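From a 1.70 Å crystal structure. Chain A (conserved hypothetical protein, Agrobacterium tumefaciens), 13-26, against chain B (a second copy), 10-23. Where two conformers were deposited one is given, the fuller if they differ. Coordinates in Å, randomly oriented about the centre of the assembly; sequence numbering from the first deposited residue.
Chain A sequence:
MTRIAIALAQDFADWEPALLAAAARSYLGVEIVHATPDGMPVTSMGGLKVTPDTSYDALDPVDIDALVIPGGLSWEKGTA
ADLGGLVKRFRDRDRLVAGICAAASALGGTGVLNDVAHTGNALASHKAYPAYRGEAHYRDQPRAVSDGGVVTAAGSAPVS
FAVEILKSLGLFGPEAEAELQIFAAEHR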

# COMPACT_ATOMS: atom_id res chain seq x y z
N ALA A 13 -4.38 -3.92 -6.77
CA ALA A 13 -3.83 -2.57 -6.54
C ALA A 13 -3.13 -2.56 -5.16
O ALA A 13 -3.78 -2.58 -4.11
N ASP A 14 -1.80 -2.50 -5.17
CA ASP A 14 -1.02 -2.65 -3.91
C ASP A 14 -1.47 -1.67 -2.85
O ASP A 14 -1.45 -2.00 -1.66
N TRP A 15 -1.82 -0.43 -3.26
CA TRP A 15 -2.06 0.63 -2.25
C TRP A 15 -3.47 0.52 -1.61
O TRP A 15 -3.79 1.27 -0.69
N GLU A 16 -4.33 -0.40 -2.10
CA GLU A 16 -5.72 -0.36 -1.71
C GLU A 16 -6.04 -1.11 -0.41
O GLU A 16 -6.86 -0.63 0.37
N PRO A 17 -5.43 -2.29 -0.19
CA PRO A 17 -5.70 -2.97 1.09
C PRO A 17 -4.56 -2.83 2.08
O PRO A 17 -4.62 -3.43 3.16
N ALA A 18 -3.54 -2.05 1.72
CA ALA A 18 -2.30 -2.05 2.48
C ALA A 18 -2.38 -1.44 3.87
O ALA A 18 -1.95 -2.03 4.89
N LEU A 19 -2.91 -0.22 3.93
CA LEU A 19 -3.06 0.43 5.23
C LEU A 19 -3.99 -0.36 6.18
O LEU A 19 -3.68 -0.52 7.35
N LEU A 20 -5.13 -0.83 5.64
CA LEU A 20 -6.05 -1.60 6.46
C LEU A 20 -5.36 -2.85 7.02
O LEU A 20 -5.45 -3.09 8.23
N ALA A 21 -4.73 -3.64 6.14
CA ALA A 21 -4.13 -4.88 6.63
C ALA A 21 -3.03 -4.61 7.63
O ALA A 21 -2.95 -5.25 8.69
N ALA A 22 -2.14 -3.65 7.30
CA ALA A 22 -0.98 -3.42 8.17
C ALA A 22 -1.42 -2.91 9.56
O ALA A 22 -0.89 -3.36 10.58
N ALA A 23 -2.37 -1.95 9.60
CA ALA A 23 -2.80 -1.37 10.88
C ALA A 23 -3.59 -2.40 11.68
O ALA A 23 -3.33 -2.60 12.87
N ALA A 24 -4.53 -3.07 11.01
CA ALA A 24 -5.36 -4.09 11.68
C ALA A 24 -4.51 -5.19 12.31
O ALA A 24 -4.65 -5.49 13.47
N ARG A 25 -3.54 -5.71 11.55
CA ARG A 25 -2.81 -6.88 11.97
C ARG A 25 -1.72 -6.49 12.99
O ARG A 25 -1.49 -7.17 13.99
N SER A 26 -1.01 -5.40 12.69
CA SER A 26 0.17 -5.04 13.48
C SER A 26 -0.15 -4.22 14.71
O SER A 26 0.58 -4.33 15.72
N GLN B 10 11.24 -8.39 6.68
CA GLN B 10 10.16 -8.89 7.55
C GLN B 10 9.42 -7.68 8.17
O GLN B 10 10.06 -6.72 8.63
N ASP B 11 8.10 -7.75 8.22
CA ASP B 11 7.28 -6.67 8.80
C ASP B 11 7.45 -5.36 8.05
O ASP B 11 7.33 -4.29 8.64
N PHE B 12 7.65 -5.41 6.73
CA PHE B 12 7.67 -4.13 5.98
C PHE B 12 6.28 -3.47 6.00
O PHE B 12 5.21 -4.16 6.11
N ALA B 13 6.30 -2.14 5.98
CA ALA B 13 5.07 -1.33 6.06
C ALA B 13 4.35 -1.36 4.69
O ALA B 13 4.80 -0.76 3.73
N ASP B 14 3.25 -2.10 4.63
CA ASP B 14 2.65 -2.40 3.32
C ASP B 14 2.37 -1.12 2.52
O ASP B 14 2.45 -1.14 1.30
N TRP B 15 1.93 -0.07 3.21
CA TRP B 15 1.45 1.11 2.52
C TRP B 15 2.59 2.00 1.99
O TRP B 15 2.31 2.98 1.27
N GLU B 16 3.84 1.70 2.37
CA GLU B 16 4.94 2.65 2.08
C GLU B 16 5.50 2.55 0.65
O GLU B 16 5.77 3.58 0.04
N PRO B 17 5.72 1.34 0.13
CA PRO B 17 6.22 1.24 -1.23
C PRO B 17 5.12 0.97 -2.27
O PRO B 17 5.42 0.90 -3.47
N ALA B 18 3.88 0.86 -1.80
CA ALA B 18 2.79 0.35 -2.66
C ALA B 18 2.44 1.21 -3.85
O ALA B 18 2.31 0.72 -5.00
N LEU B 19 2.16 2.49 -3.58
CA LEU B 19 1.74 3.35 -4.69
C LEU B 19 2.93 3.55 -5.67
O LEU B 19 2.71 3.50 -6.88
N LEU B 20 4.13 3.77 -5.17
CA LEU B 20 5.26 3.87 -6.05
C LEU B 20 5.40 2.65 -6.97
O LEU B 20 5.49 2.80 -8.17
N ALA B 21 5.40 1.45 -6.38
CA ALA B 21 5.64 0.26 -7.19
C ALA B 21 4.50 0.02 -8.20
O ALA B 21 4.75 -0.25 -9.38
N ALA B 22 3.24 0.15 -7.73
CA ALA B 22 2.10 -0.14 -8.57
C ALA B 22 2.04 0.86 -9.73
O ALA B 22 1.81 0.46 -10.87
N ALA B 23 2.22 2.14 -9.43
CA ALA B 23 2.12 3.16 -10.53
C ALA B 23 3.30 3.03 -11.51
O ALA B 23 3.11 3.06 -12.72

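The two copies meet in a nearly symmetric way, with Trp A15 and Trp B15 each set against the start of the other chain's helix. Trp A15 and Ala B18 have CA atoms 4.9 Å apart, as do Ala A18 and Trp B15. The methyls of Ala A18 and Ala B18 occupy this close approach.

Ala A18 and Ala B18 are the small bumps. Each points toward the other stretch and settles against the turn there. Ala B18 CB lies 3.6 Å from Asp A14 CB and 3.6 Å from Trp A15 CA. Ala A18 CB lies 3.6 Å from Asp B14 CB and 3.7 Å from Trp B15 CA.

The tryptophans are the large pieces. Both have chi1 p, with chi2 near 90°. Their CA-to-CB bonds run sideways, and each ring packs on the partner helix. Leu B19, rotamer tp, covers one face of the Trp A15 ring, with its CD1 4.1 Å from Trp A15 CD2. Ala B22 meets the edge of that ring, its CB 3.5 Å from Trp A15 CZ3. The equivalent set is Leu A19 CD1 to Trp B15 CD2 at 4.1 Å and Ala A22 CB to Trp B15 CZ3 at 3.6 Å. Here too the alanine methyl touches the ring edge.

Asp A14 and Asp B14, both chi1 m, also point in. Asp A14 OD2 is 3.5 Å from Ala B22 CB, but the carboxylates find their hydrogen bonds elsewhere in the structure.

No direct hydrogen bond crosses the contact. At one end, Arg A25, extended ttt, brings NH1 within 4.5 Å of Asp B11 OD1, too far for a salt bridge. Water 1 bridges the two, accepting from Arg A25 NH1 (2.9 Å) and donating to Asp B11 OD1 (2.7 Å). Water 2 donates to Ser A26 OG (2.9 Å) and to Asp B11 OD1 (3.0 Å).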

# COMPACT_ATOMS: atom_id res chain seq x y z
CB ALA A 13 -4.98 -1.52 -6.59
CB ASP A 14 0.48 -2.38 -4.12
CG ASP A 14 1.08 -3.26 -5.21
OD1 ASP A 14 2.17 -3.87 -4.93
OD2 ASP A 14 0.54 -3.31 -6.33
CB TRP A 15 -1.93 2.01 -2.89
CG TRP A 15 -3.00 2.36 -3.86
CD1 TRP A 15 -4.16 3.05 -3.58
CD2 TRP A 15 -3.00 2.09 -5.26
NE1 TRP A 15 -4.92 3.19 -4.75
CE2 TRP A 15 -4.23 2.61 -5.79
CE3 TRP A 15 -2.12 1.44 -6.12
CZ2 TRP A 15 -4.57 2.47 -7.14
CZ3 TRP A 15 -2.47 1.30 -7.48
CH2 TRP A 15 -3.68 1.86 -7.98
CB GLU A 16 -6.62 -0.79 -2.90
CG GLU A 16 -6.52 0.34 -3.97
CD GLU A 16 -7.36 0.17 -5.23
OE1 GLU A 16 -8.04 -0.85 -5.36
OE2 GLU A 16 -7.33 1.10 -6.09
CB PRO A 17 -5.83 -4.43 0.64
CG PRO A 17 -4.76 -4.58 -0.40
CD PRO A 17 -4.68 -3.17 -1.12
CB ALA A 18 -1.20 -1.26 1.64
CB LEU A 19 -3.52 1.87 4.99
CG LEU A 19 -3.67 2.64 6.28
CD1 LEU A 19 -2.26 2.73 7.04
CD2 LEU A 19 -4.10 4.08 5.88
CB LEU A 20 -7.29 -2.02 5.68
CG LEU A 20 -8.06 -3.01 6.57
CD1 LEU A 20 -8.87 -2.27 7.61
CD2 LEU A 20 -8.88 -4.04 5.79
CB ALA A 21 -3.61 -5.73 5.45
CB ALA A 22 -0.06 -2.39 7.51
CB ALA A 23 -3.65 -0.14 10.63
CB ALA A 24 -6.45 -4.66 10.79
CB ARG A 25 -2.21 -7.59 10.75
CG ARG A 25 -1.36 -8.81 11.15
CD ARG A 25 -0.98 -9.60 9.87
NE ARG A 25 -0.14 -10.78 10.14
CZ ARG A 25 1.19 -10.81 10.18
NH1 ARG A 25 1.90 -9.70 10.03
NH2 ARG A 25 1.85 -11.96 10.39
CB SER A 26 1.29 -4.41 12.57
OG SER A 26 1.77 -5.42 11.70
CB GLN B 10 10.80 -9.79 8.61
CG GLN B 10 9.76 -10.48 9.50
CD GLN B 10 8.88 -11.51 8.77
OE1 GLN B 10 9.08 -11.82 7.58
NE2 GLN B 10 7.93 -12.10 9.53
CB ASP B 11 7.52 -6.46 10.32
CG ASP B 11 7.14 -7.68 11.12
OD1 ASP B 11 5.98 -8.08 11.01
OD2 ASP B 11 7.99 -8.21 11.80
CB PHE B 12 8.20 -4.24 4.56
CG PHE B 12 7.25 -4.93 3.56
CD1 PHE B 12 6.37 -4.17 2.78
CD2 PHE B 12 7.36 -6.31 3.33
CE1 PHE B 12 5.52 -4.80 1.74
CE2 PHE B 12 6.56 -6.94 2.35
CZ PHE B 12 5.64 -6.19 1.56
CB ALA B 13 5.41 0.12 6.52
CB ASP B 14 1.30 -3.13 3.46
CG ASP B 14 1.41 -4.47 4.24
OD1 ASP B 14 1.99 -4.43 5.35
OD2 ASP B 14 0.91 -5.51 3.73
CB TRP B 15 0.54 1.96 3.41
CG TRP B 15 1.27 2.65 4.57
CD1 TRP B 15 1.80 3.92 4.54
CD2 TRP B 15 1.62 2.09 5.85
NE1 TRP B 15 2.45 4.20 5.76
CE2 TRP B 15 2.36 3.09 6.57
CE3 TRP B 15 1.37 0.86 6.47
CZ2 TRP B 15 2.84 2.86 7.86
CZ3 TRP B 15 1.85 0.64 7.78
CH2 TRP B 15 2.55 1.65 8.46
CB GLU B 16 6.01 2.57 3.17
CG GLU B 16 5.38 3.15 4.47
CD GLU B 16 6.27 3.19 5.71
OE1 GLU B 16 7.42 2.72 5.61
OE2 GLU B 16 5.72 3.62 6.75
CB PRO B 17 7.16 0.05 -1.11
CG PRO B 17 6.39 -0.93 -0.23
CD PRO B 17 5.73 0.02 0.81
CB ALA B 18 1.51 0.19 -1.77
CB LEU B 19 1.31 4.72 -4.13
CG LEU B 19 0.84 5.68 -5.19
CD1 LEU B 19 -0.34 5.11 -5.94
CD2 LEU B 19 0.43 7.01 -4.55
CB LEU B 20 6.54 4.12 -5.29
CG LEU B 20 7.76 3.95 -6.17
CD1 LEU B 20 7.92 5.11 -7.10
CD2 LEU B 20 8.96 3.72 -5.37
CB ALA B 21 5.79 -0.97 -6.23
CB ALA B 22 0.77 -0.11 -7.77
CB ALA B 23 2.07 4.60 -9.93
O HOH W 1 4.80 -10.07 9.65
O HOH W 2 3.55 -7.56 12.67